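Local atomic coordinates of adapter protein mecA 1 (Bacillus subtilis, PDB entry 3JTP), a protein that acts as an adapter, targeting unfolded, aggregated and regulatory proteins such as ComK to the ClpC protease, which the C-terminal domain described here contacts. Residues Phe13-Phe16 and Glu17-Ile20. The protein carries 3 engineered substitutions. Sequence-based numbering, arbitrary orientation.
Sequences FGDF and EDVI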
# COMPACT_ATOMS: atom_id res chain seq x y z
N PHE A 13 1.54 2.17 7.28
CA PHE A 13 2.26 3.44 7.20
C PHE A 13 1.96 4.29 8.42
O PHE A 13 0.80 4.45 8.79
CB PHE A 13 1.85 4.22 5.94
CG PHE A 13 2.24 3.54 4.66
CD1 PHE A 13 3.28 4.03 3.89
CD2 PHE A 13 1.55 2.41 4.22
CE1 PHE A 13 3.63 3.41 2.70
CE2 PHE A 13 1.90 1.78 3.02
CZ PHE A 13 2.95 2.29 2.26
N GLY A 14 3.00 4.85 9.02
CA GLY A 14 2.82 5.73 10.17
C GLY A 14 2.11 7.03 9.84
O GLY A 14 1.47 7.62 10.70
N ASP A 15 2.21 7.50 8.60
CA ASP A 15 1.44 8.67 8.21
C ASP A 15 1.24 8.81 6.71
O ASP A 15 1.92 8.18 5.91
CB ASP A 15 2.06 9.95 8.79
CG ASP A 15 3.39 10.29 8.16
OD1 ASP A 15 3.97 9.40 7.49
OD2 ASP A 15 3.87 11.44 8.33
N PHE A 16 0.28 9.63 6.33
CA PHE A 16 -0.08 9.78 4.94
C PHE A 16 1.07 10.25 4.03
O PHE A 16 1.13 9.84 2.88
CB PHE A 16 -1.29 10.72 4.79
CG PHE A 16 -1.97 10.58 3.49
CD1 PHE A 16 -2.38 9.34 3.05
CD2 PHE A 16 -2.18 11.68 2.68
CE1 PHE A 16 -3.00 9.18 1.83
CE2 PHE A 16 -2.79 11.54 1.46
CZ PHE A 16 -3.21 10.29 1.03
N GLU A 17 1.98 11.07 4.54
CA GLU A 17 3.06 11.57 3.67
C GLU A 17 3.88 10.41 3.14
O GLU A 17 4.34 10.45 2.01
CB GLU A 17 3.97 12.60 4.37
CG GLU A 17 3.25 13.56 5.31
CD GLU A 17 2.21 14.42 4.60
OE1 GLU A 17 1.30 14.94 5.30
OE2 GLU A 17 2.32 14.57 3.36
N ASP A 18 4.06 9.38 3.95
CA ASP A 18 4.87 8.25 3.52
C ASP A 18 4.15 7.45 2.44
O ASP A 18 4.80 6.89 1.58
CB ASP A 18 5.23 7.35 4.70
CG ASP A 18 6.25 8.00 5.64
OD1 ASP A 18 6.87 9.00 5.23
OD2 ASP A 18 6.40 7.53 6.80
N VAL A 19 2.82 7.41 2.48
CA VAL A 19 2.06 6.81 1.38
C VAL A 19 2.28 7.60 0.08
O VAL A 19 2.63 7.02 -0.94
CB VAL A 19 0.55 6.73 1.69
CG1 VAL A 19 -0.20 6.03 0.52
CG2 VAL A 19 0.32 5.98 3.04
N ILE A 20 2.11 8.92 0.13
CA ILE A 20 2.36 9.79 -1.02
C ILE A 20 3.78 9.59 -1.58
O ILE A 20 3.95 9.38 -2.78
CB ILE A 20 2.15 11.27 -0.68
CG1 ILE A 20 0.71 11.53 -0.24
CG2 ILE A 20 2.48 12.19 -1.88
CD1 ILE A 20 0.52 12.95 0.32
O HOH W 1 5.50 5.10 7.54
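Val19 lays its CG2 methyl over one face of the Phe13 ring, as a CH-pi contact 3.8 Å from the centroid and displaced toward the CG end, where CG2 of Val19 is 3.5 Å from CG of Phe13. Phe13 CG lies anti to its own carbonyl carbon (chi1 -65°), which carries the ring across the turn to the first helical residues; Asp18 CB meets the same ring at its edge, in plane. With an alanine here instead of Phe13, the Val19 methyl is likely to lose the ring it rests on, and a gap to open between the end of strand 8-13 and the helix. Phe16 and Ile20, one helical turn apart, make a second CH-pi pair: CG1 of Ile20 stands over a face of the Phe16 ring, 4.3 Å from the centroid, while CD1 of Ile20 lies 3.8 Å from CE2 of Phe16. Their backbones are joined by a hydrogen bond from Ile20 N to Phe16 O (3.1 Å). Asp18 N makes a second backbone hydrogen bond, to Asp15 O. The carboxylates of Asp15 and Asp18, planes 76° apart, bring OD1 of Asp15 within 3.1 Å of Asp18 OD2, a like-charge approach that may raise the pKa of one of them. A water donates to Asp18 OD2 and accepts from Gly14 N, bridging loop and helix. This strand-to-helix turn of the ClpC-binding domain leads from strand 8-13 into helix 16-24: Phe13 packs on Leu43 and Tyr65, Val19 on Leu34 and Tyr41, and Phe16 and Ile20 meet Ile92 and Phe96 of helix 88-96.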